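Local coordinates for peptidyl tryptophan dihydroxylase (Pseudomonas putida, PDB 7CTQ), which hydroxylates a peptidyl tryptophan twice, as an FAD-dependent monooxygenase essential for biogenesis of the tryptophylquinone cofactor of quinohemoprotein amine dehydrogenase, at residues 142-147 with 241-246; 262-267 with 308-313. All coordinates share one frame; numbering follows the deposited sequence.

Contact 1: 142-147 with 241-246; sequences RGRQAP and ARSSTA. With FAD (flavin-adenine dinucleotide), chain C.
A single carbonyl oxygen, that of Thr-245, takes both terminal nitrogens of Arg-144, so the guanidinium bites end-on on one atom. Arg-144 NH1 and NH2 each lie 3.0 Å from Thr-245 O, and neither bond is straight, as a fork onto one acceptor requires. The oxygen sits close to the guanidinium plane, yet the two donors reach it differently: NH2 arrives in the carbonyl plane on a lone pair, whereas NH1 stands 52° above that plane. The arginine spans the gap because its chain is extended from CG to NE (chi3 176°). One face of the guanidinium rests on Ser-243 O and Ser-244 CA; the 3.4 Å between Arg-144 NH2 and Ser-243 O is poorly angled and makes no hydrogen bond. The side chains of Ser-244 and Thr-245 turn to Ser-160 and Thr-158, which ties this backbone to strand 158-166.

Both segments also meet the cofactor. Arg-144 NE passes 3.9 Å from FAD C8M, and Arg-242 lays one guanidinium face over C7M, with its NH1 3.2 Å from FAD C7. Earlier in 142-147, Gly-143 CA comes within 3.4 Å of FAD O3P, and its positive phi (66°) suits a residue without a side chain beside the pyrophosphate. Arg-142 CD lies 3.5 Å from FAD C6A of the adenine, while its NH2 forms a salt bridge with Glu-140. The arrangement belongs to the FAD site of a flavoprotein monooxygenase, where the loop after strand 137-140 of the Rossmann-type sheet meets the end of strand 238-243 beside the dimethylbenzene end of the flavin.

Contact 2: 262-267 with 308-313; sequences DAAMAV and QRIEQL. With FAD (flavin-adenine dinucleotide), chain C.
Apolar packing carries the whole meeting between Met-265 and Ile-310, with no hydrogen bond joining 262-267 to 308-313. The branch methyl CG2 of Ile-310 does most of the touching: it lies 3.5 Å from Met-265 CG and 3.9 Å from Met-265 CB, the two side chains crossing at a slant. CG2 is anti to the backbone N of Ile-310, which directs it from the helix onto the methionine. The same methyl also reaches Ala-264, whose CB is 4.1 Å from Ile-310 CG2. One helical turn on, the methionine sulfur rests against Leu-313, with Met-265 SD 4.2 Å from Leu-313 CB. Met-265 has its CG between the backbone N and the carbonyl carbon (chi1 48°), which brings CG against Ile-310; the later bends turn CE back over the methionine's own CB instead of along the helix. Around this seam, Leu-248 of strand 247-249 touches both Met-265 and Ile-310, and Phe-314 further along the helix adds to the cover of Met-265.

The polar interaction lies on the cofactor side of 262-267. The backbone N of Asp-262 donates to FAD O1P over 3.0 Å with an N-H...O angle of 158°, fixing one oxygen of the pyrophosphate. By van der Waals contact, the Asp-262 carboxylate packs along the ribityl chain, Asp-262 OD2 3.4 Å from FAD C3'.

Backbone pairing places the segment between these two surroundings: Ala-264 bonds with Ala-249 and Ala-266 with Ile-247, making 265-266 an edge strand of a small antiparallel sheet. Asp-262 follows strand 257-259 in a Gly-Asp-Ala sequence characteristic of FAD-dependent monooxygenases related to the tryptophan halogenases, in which the aspartate region binds the pyrophosphate and ribityl parts of FAD.

In the fold
The centres of the two contacts are 13 Å apart, and contact 1 closes along the chain before contact 2 opens. Strands 137-140 and 257-259, neighbours at one end of the seven-stranded sheet, lead into 142-147 and 262-267, which touch each other directly: Gly-143 CA is 3.6 Å from Asp-262 CB, and Arg-144 NH1 3.7 Å from Ala-266 CB. Strand 247-249, just beyond 241-246, pairs with strand 265-266 and links the other side. Contact 1 joins the loop after the seven-stranded sheet to strand 238-243 of the nine-stranded sheet and follows FAD from adenine to flavin, whereas contact 2 packs 262-267 on helix 299-327. Both sheets and the long helix thus meet around the FAD.

Contact 1: 142-147 with 241-246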
loop_
_atom_site.group_PDB
_atom_site.type_symbol
_atom_site.label_atom_id
_atom_site.label_comp_id
_atom_site.label_asym_id
_atom_site.label_seq_id
_atom_site.Cartn_x
_atom_site.Cartn_y
_atom_site.Cartn_z
ATOM N N ARG A 142 8.461 8.353 3.604
ATOM C CA ARG A 142 8.110 9.545 2.842
ATOM C C ARG A 142 7.403 9.233 1.535
ATOM O O ARG A 142 7.402 10.075 0.631
ATOM C CB ARG A 142 9.346 10.400 2.574
ATOM C CG ARG A 142 10.007 10.926 3.837
ATOM C CD ARG A 142 11.183 11.794 3.482
ATOM N NE ARG A 142 12.434 11.094 3.734
ATOM C CZ ARG A 142 13.511 11.207 2.966
ATOM N NH1 ARG A 142 13.481 12.010 1.907
ATOM N NH2 ARG A 142 14.613 10.524 3.264
ATOM N N GLY A 143 6.799 8.049 1.415
ATOM C CA GLY A 143 5.982 7.767 0.254
ATOM C C GLY A 143 6.801 7.710 -1.022
ATOM O O GLY A 143 7.989 7.370 -1.024
ATOM N N ARG A 144 6.142 8.044 -2.137
ATOM C CA ARG A 144 6.853 8.127 -3.409
ATOM C C ARG A 144 7.921 9.225 -3.411
ATOM O O ARG A 144 8.823 9.189 -4.261
ATOM C CB ARG A 144 5.851 8.331 -4.552
ATOM C CG ARG A 144 4.933 7.123 -4.782
ATOM C CD ARG A 144 4.065 7.305 -6.022
ATOM N NE ARG A 144 3.216 6.160 -6.372
ATOM C CZ ARG A 144 3.481 5.292 -7.352
ATOM N NH1 ARG A 144 2.642 4.298 -7.621
ATOM N NH2 ARG A 144 4.593 5.412 -8.061
ATOM N N GLN A 145 7.870 10.162 -2.494
ATOM C CA GLN A 145 8.935 11.166 -2.407
ATOM C C GLN A 145 10.186 10.617 -1.742
ATOM O O GLN A 145 11.102 11.399 -1.483
ATOM C CB GLN A 145 8.438 12.447 -1.676
ATOM C CG GLN A 145 7.081 12.918 -2.127
ATOM C CD GLN A 145 6.557 14.104 -1.319
ATOM O OE1 GLN A 145 7.287 15.052 -1.030
ATOM N NE2 GLN A 145 5.302 14.029 -0.918
ATOM N N ALA A 146 10.206 9.336 -1.467
ATOM C CA ALA A 146 11.383 8.707 -0.897
ATOM C C ALA A 146 12.555 8.805 -1.873
ATOM O O ALA A 146 12.357 8.829 -3.091
ATOM C CB ALA A 146 11.113 7.237 -0.568
ATOM N N PRO A 147 13.783 8.863 -1.361
ATOM C CA PRO A 147 14.955 8.920 -2.243
ATOM C C PRO A 147 14.990 7.749 -3.212
ATOM O O PRO A 147 14.767 6.596 -2.831
ATOM C CB PRO A 147 16.135 8.879 -1.267
ATOM C CG PRO A 147 15.553 8.441 0.043
ATOM C CD PRO A 147 14.167 8.974 0.052
ATOM N N ALA A 241 1.619 16.616 -12.510
ATOM C CA ALA A 241 1.934 15.317 -13.082
ATOM C C ALA A 241 2.571 14.445 -12.002
ATOM O O ALA A 241 3.524 14.866 -11.340
ATOM C CB ALA A 241 2.850 15.475 -14.299
ATOM N N ARG A 242 2.020 13.244 -11.808
ATOM C CA ARG A 242 2.465 12.305 -10.783
ATOM C C ARG A 242 2.901 11.012 -11.452
ATOM O O ARG A 242 2.150 10.447 -12.258
ATOM C CB ARG A 242 1.353 11.987 -9.774
ATOM C CG ARG A 242 0.869 13.170 -8.944
ATOM C CD ARG A 242 0.391 12.749 -7.535
ATOM N NE ARG A 242 -1.037 13.015 -7.345
ATOM C CZ ARG A 242 -1.866 12.275 -6.604
ATOM N NH1 ARG A 242 -1.418 11.228 -5.909
ATOM N NH2 ARG A 242 -3.148 12.610 -6.514
ATOM N N SER A 243 4.090 10.533 -11.106
ATOM C CA SER A 243 4.437 9.163 -11.459
ATOM C C SER A 243 3.543 8.216 -10.668
ATOM O O SER A 243 3.472 8.300 -9.436
ATOM C CB SER A 243 5.906 8.878 -11.178
ATOM O OG SER A 243 6.212 7.512 -11.467
ATOM N N SER A 244 2.821 7.349 -11.377
ATOM C CA SER A 244 1.952 6.363 -10.743
ATOM C C SER A 244 2.346 4.944 -11.138
ATOM O O SER A 244 1.518 4.029 -11.078
ATOM C CB SER A 244 0.493 6.640 -11.092
ATOM O OG SER A 244 0.326 6.634 -12.496
ATOM N N THR A 245 3.589 4.771 -11.581
ATOM C CA THR A 245 4.117 3.466 -11.964
ATOM C C THR A 245 4.133 2.511 -10.768
ATOM O O THR A 245 4.441 2.908 -9.636
ATOM C CB THR A 245 5.542 3.643 -12.510
ATOM O OG1 THR A 245 5.529 4.519 -13.654
ATOM C CG2 THR A 245 6.166 2.299 -12.874
ATOM N N ALA A 246 3.818 1.242 -11.024
ATOM C CA ALA A 246 3.973 0.209 -10.001
ATOM C C ALA A 246 5.458 -0.025 -9.718
ATOM O O ALA A 246 6.216 -0.386 -10.622
ATOM C CB ALA A 246 3.295 -1.083 -10.461
HETATM P PA FAD C . 2.339 9.436 1.834
HETATM O O1A FAD C . 0.892 9.363 2.126
HETATM O O2A FAD C . 2.650 10.046 0.474
HETATM O O5B FAD C . 3.061 10.135 3.030
HETATM C C5B FAD C . 4.375 10.707 2.886
HETATM C C4B FAD C . 4.441 11.873 3.836
HETATM O O4B FAD C . 5.806 12.346 3.910
HETATM C C3B FAD C . 3.582 13.086 3.463
HETATM O O3B FAD C . 3.007 13.660 4.635
HETATM C C2B FAD C . 4.584 14.019 2.772
HETATM O O2B FAD C . 4.257 15.401 2.912
HETATM C C1B FAD C . 5.851 13.715 3.571
HETATM N N9A FAD C . 7.123 14.001 2.923
HETATM C C8A FAD C . 7.482 13.831 1.616
HETATM N N7A FAD C . 8.717 14.172 1.339
HETATM C C5A FAD C . 9.194 14.632 2.553
HETATM C C6A FAD C . 10.438 15.166 2.947
HETATM N N6A FAD C . 11.472 15.331 2.122
HETATM N N1A FAD C . 10.596 15.526 4.247
HETATM C C2A FAD C . 9.567 15.365 5.084
HETATM N N3A FAD C . 8.351 14.875 4.818
HETATM C C4A FAD C . 8.227 14.523 3.535
HETATM N N1 FAD C . -4.960 5.686 -2.399
HETATM C C2 FAD C . -6.269 5.505 -2.051
HETATM O O2 FAD C . -6.591 4.895 -1.029
HETATM N N3 FAD C . -7.268 6.021 -2.850
HETATM C C4 FAD C . -7.087 6.738 -4.015
HETATM O O4 FAD C . -8.059 7.161 -4.638
HETATM C C4X FAD C . -5.696 6.925 -4.380
HETATM N N5 FAD C . -5.434 7.588 -5.475
HETATM C C5X FAD C . -4.105 7.766 -5.826
HETATM C C6 FAD C . -3.806 8.464 -6.997
HETATM C C7 FAD C . -2.489 8.656 -7.401
HETATM C C7M FAD C . -2.203 9.417 -8.668
HETATM C C8 FAD C . -1.443 8.136 -6.621
HETATM C C8M FAD C . -0.006 8.334 -7.024
HETATM C C9 FAD C . -1.737 7.444 -5.451
HETATM C C9A FAD C . -3.054 7.250 -5.053
HETATM N N10 FAD C . -3.381 6.558 -3.869
HETATM C C10 FAD C . -4.699 6.361 -3.509
HETATM C "C1'" FAD C . -2.326 5.960 -3.049
HETATM C "C2'" FAD C . -2.034 6.709 -1.758
HETATM O "O2'" FAD C . -1.823 8.100 -2.000
HETATM C "C3'" FAD C . -0.784 6.098 -1.129
HETATM O "O3'" FAD C . -0.939 4.684 -1.148
HETATM C "C4'" FAD C . -0.488 6.523 0.306
HETATM O "O4'" FAD C . -0.705 7.925 0.489
HETATM C "C5'" FAD C . 0.926 6.158 0.692
HETATM O "O5'" FAD C . 1.091 6.394 2.098
HETATM P P FAD C . 2.488 6.740 2.695
HETATM O O1P FAD C . 3.416 5.559 2.373
HETATM O O2P FAD C . 2.368 7.128 4.128
HETATM O O3P FAD C . 2.962 7.976 1.818
#

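Contact 2: 262-267 with 308-313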
loop_
_atom_site.group_PDB
_atom_site.type_symbol
_atom_site.label_atom_id
_atom_site.label_comp_id
_atom_site.label_asym_id
_atom_site.label_seq_id
_atom_site.Cartn_x
_atom_site.Cartn_y
_atom_site.Cartn_z
ATOM N N ASP A 262 4.459 3.479 0.558
ATOM C CA ASP A 262 4.843 3.708 -0.836
ATOM C C ASP A 262 6.356 3.687 -1.030
ATOM O O ASP A 262 6.842 3.332 -2.113
ATOM C CB ASP A 262 4.286 5.054 -1.316
ATOM C CG ASP A 262 2.869 4.961 -1.848
ATOM O OD1 ASP A 262 2.246 3.884 -1.714
ATOM O OD2 ASP A 262 2.375 5.977 -2.404
ATOM N N ALA A 263 7.114 4.093 -0.010
ATOM C CA ALA A 263 8.562 3.975 -0.076
ATOM C C ALA A 263 9.014 2.529 -0.210
ATOM O O ALA A 263 10.129 2.281 -0.684
ATOM C CB ALA A 263 9.199 4.578 1.164
ATOM N N ALA A 264 8.192 1.571 0.219
ATOM C CA ALA A 264 8.556 0.166 0.090
ATOM C C ALA A 264 7.978 -0.436 -1.183
ATOM O O ALA A 264 8.694 -1.098 -1.947
ATOM C CB ALA A 264 8.088 -0.622 1.320
ATOM N N MET A 265 6.693 -0.206 -1.416
ATOM C CA MET A 265 5.990 -0.739 -2.569
ATOM C C MET A 265 4.751 0.098 -2.836
ATOM O O MET A 265 4.061 0.529 -1.909
ATOM C CB MET A 265 5.578 -2.200 -2.350
ATOM C CG MET A 265 4.904 -2.471 -1.006
ATOM S SD MET A 265 3.132 -2.817 -1.052
ATOM C CE MET A 265 2.735 -2.476 -2.748
ATOM N N ALA A 266 4.434 0.253 -4.113
ATOM C CA ALA A 266 3.212 0.936 -4.498
ATOM C C ALA A 266 2.807 0.417 -5.859
ATOM O O ALA A 266 3.655 0.276 -6.736
ATOM C CB ALA A 266 3.413 2.455 -4.541
ATOM N N VAL A 267 1.525 0.122 -6.029
ATOM C CA VAL A 267 0.979 -0.216 -7.334
ATOM C C VAL A 267 0.171 0.983 -7.816
ATOM O O VAL A 267 0.012 1.969 -7.099
ATOM C CB VAL A 267 0.138 -1.511 -7.286
ATOM C CG1 VAL A 267 0.965 -2.621 -6.660
ATOM C CG2 VAL A 267 -1.143 -1.301 -6.497
ATOM N N GLN A 308 10.389 -10.153 1.979
ATOM C CA GLN A 308 9.525 -11.131 1.331
ATOM C C GLN A 308 8.047 -10.804 1.523
ATOM O O GLN A 308 7.245 -10.999 0.600
ATOM C CB GLN A 308 9.868 -12.526 1.851
ATOM C CG GLN A 308 11.307 -12.910 1.510
ATOM C CD GLN A 308 11.627 -14.332 1.914
ATOM O OE1 GLN A 308 11.157 -14.812 2.937
ATOM N NE2 GLN A 308 12.412 -15.020 1.098
ATOM N N ARG A 309 7.661 -10.298 2.696
ATOM C CA ARG A 309 6.287 -9.833 2.871
ATOM C C ARG A 309 5.966 -8.699 1.899
ATOM O O ARG A 309 4.938 -8.727 1.209
ATOM C CB ARG A 309 6.047 -9.386 4.320
ATOM C CG ARG A 309 4.701 -8.657 4.518
ATOM C CD ARG A 309 4.372 -8.359 5.995
ATOM N NE ARG A 309 3.194 -7.493 6.127
ATOM C CZ ARG A 309 1.937 -7.931 6.033
ATOM N NH1 ARG A 309 1.695 -9.217 5.807
ATOM N NH2 ARG A 309 0.919 -7.089 6.164
ATOM N N ILE A 310 6.844 -7.689 1.828
ATOM C CA ILE A 310 6.601 -6.546 0.946
ATOM C C ILE A 310 6.464 -7.002 -0.503
ATOM O O ILE A 310 5.588 -6.531 -1.239
ATOM C CB ILE A 310 7.727 -5.500 1.098
ATOM C CG1 ILE A 310 7.701 -4.850 2.488
ATOM C CG2 ILE A 310 7.623 -4.448 0.023
ATOM C CD1 ILE A 310 6.357 -4.307 2.886
ATOM N N GLU A 311 7.333 -7.915 -0.946
ATOM C CA GLU A 311 7.255 -8.362 -2.331
ATOM C C GLU A 311 5.949 -9.116 -2.591
ATOM O O GLU A 311 5.274 -8.874 -3.603
ATOM C CB GLU A 311 8.476 -9.218 -2.674
ATOM C CG GLU A 311 8.390 -9.853 -4.058
ATOM C CD GLU A 311 9.744 -10.262 -4.621
ATOM O OE1 GLU A 311 9.768 -10.788 -5.751
ATOM O OE2 GLU A 311 10.782 -10.056 -3.946
ATOM N N GLN A 312 5.551 -10.004 -1.674
ATOM C CA GLN A 312 4.296 -10.726 -1.881
ATOM C C GLN A 312 3.088 -9.783 -1.861
ATOM O O GLN A 312 2.162 -9.935 -2.674
ATOM C CB GLN A 312 4.153 -11.840 -0.848
ATOM C CG GLN A 312 5.159 -12.959 -1.068
ATOM C CD GLN A 312 5.101 -13.548 -2.480
ATOM O OE1 GLN A 312 6.073 -13.479 -3.246
ATOM N NE2 GLN A 312 3.956 -14.106 -2.834
ATOM N N LEU A 313 3.077 -8.797 -0.951
ATOM C CA LEU A 313 2.014 -7.791 -0.966
ATOM C C LEU A 313 1.966 -7.073 -2.313
ATOM O O LEU A 313 0.906 -6.989 -2.947
ATOM C CB LEU A 313 2.207 -6.775 0.176
ATOM C CG LEU A 313 1.928 -7.158 1.638
ATOM C CD1 LEU A 313 2.284 -5.994 2.566
ATOM C CD2 LEU A 313 0.483 -7.576 1.883
HETATM P PA FAD C . 2.339 9.436 1.834
HETATM O O1A FAD C . 0.892 9.363 2.126
HETATM O O2A FAD C . 2.650 10.046 0.474
HETATM O O5B FAD C . 3.061 10.135 3.030
HETATM C C5B FAD C . 4.375 10.707 2.886
HETATM C C4B FAD C . 4.441 11.873 3.836
HETATM O O4B FAD C . 5.806 12.346 3.910
HETATM C C3B FAD C . 3.582 13.086 3.463
HETATM O O3B FAD C . 3.007 13.660 4.635
HETATM C C2B FAD C . 4.584 14.019 2.772
HETATM O O2B FAD C . 4.257 15.401 2.912
HETATM C C1B FAD C . 5.851 13.715 3.571
HETATM N N9A FAD C . 7.123 14.001 2.923
HETATM C C8A FAD C . 7.482 13.831 1.616
HETATM N N7A FAD C . 8.717 14.172 1.339
HETATM C C5A FAD C . 9.194 14.632 2.553
HETATM C C6A FAD C . 10.438 15.166 2.947
HETATM N N6A FAD C . 11.472 15.331 2.122
HETATM N N1A FAD C . 10.596 15.526 4.247
HETATM C C2A FAD C . 9.567 15.365 5.084
HETATM N N3A FAD C . 8.351 14.875 4.818
HETATM C C4A FAD C . 8.227 14.523 3.535
HETATM N N1 FAD C . -4.960 5.686 -2.399
HETATM C C2 FAD C . -6.269 5.505 -2.051
HETATM O O2 FAD C . -6.591 4.895 -1.029
HETATM N N3 FAD C . -7.268 6.021 -2.850
HETATM C C4 FAD C . -7.087 6.738 -4.015
HETATM O O4 FAD C . -8.059 7.161 -4.638
HETATM C C4X FAD C . -5.696 6.925 -4.380
HETATM N N5 FAD C . -5.434 7.588 -5.475
HETATM C C5X FAD C . -4.105 7.766 -5.826
HETATM C C6 FAD C . -3.806 8.464 -6.997
HETATM C C7 FAD C . -2.489 8.656 -7.401
HETATM C C7M FAD C . -2.203 9.417 -8.668
HETATM C C8 FAD C . -1.443 8.136 -6.621
HETATM C C8M FAD C . -0.006 8.334 -7.024
HETATM C C9 FAD C . -1.737 7.444 -5.451
HETATM C C9A FAD C . -3.054 7.250 -5.053
HETATM N N10 FAD C . -3.381 6.558 -3.869
HETATM C C10 FAD C . -4.699 6.361 -3.509
HETATM C "C1'" FAD C . -2.326 5.960 -3.049
HETATM C "C2'" FAD C . -2.034 6.709 -1.758
HETATM O "O2'" FAD C . -1.823 8.100 -2.000
HETATM C "C3'" FAD C . -0.784 6.098 -1.129
HETATM O "O3'" FAD C . -0.939 4.684 -1.148
HETATM C "C4'" FAD C . -0.488 6.523 0.306
HETATM O "O4'" FAD C . -0.705 7.925 0.489
HETATM C "C5'" FAD C . 0.926 6.158 0.692
HETATM O "O5'" FAD C . 1.091 6.394 2.098
HETATM P P FAD C . 2.488 6.740 2.695
HETATM O O1P FAD C . 3.416 5.559 2.373
HETATM O O2P FAD C . 2.368 7.128 4.128
HETATM O O3P FAD C . 2.962 7.976 1.818
#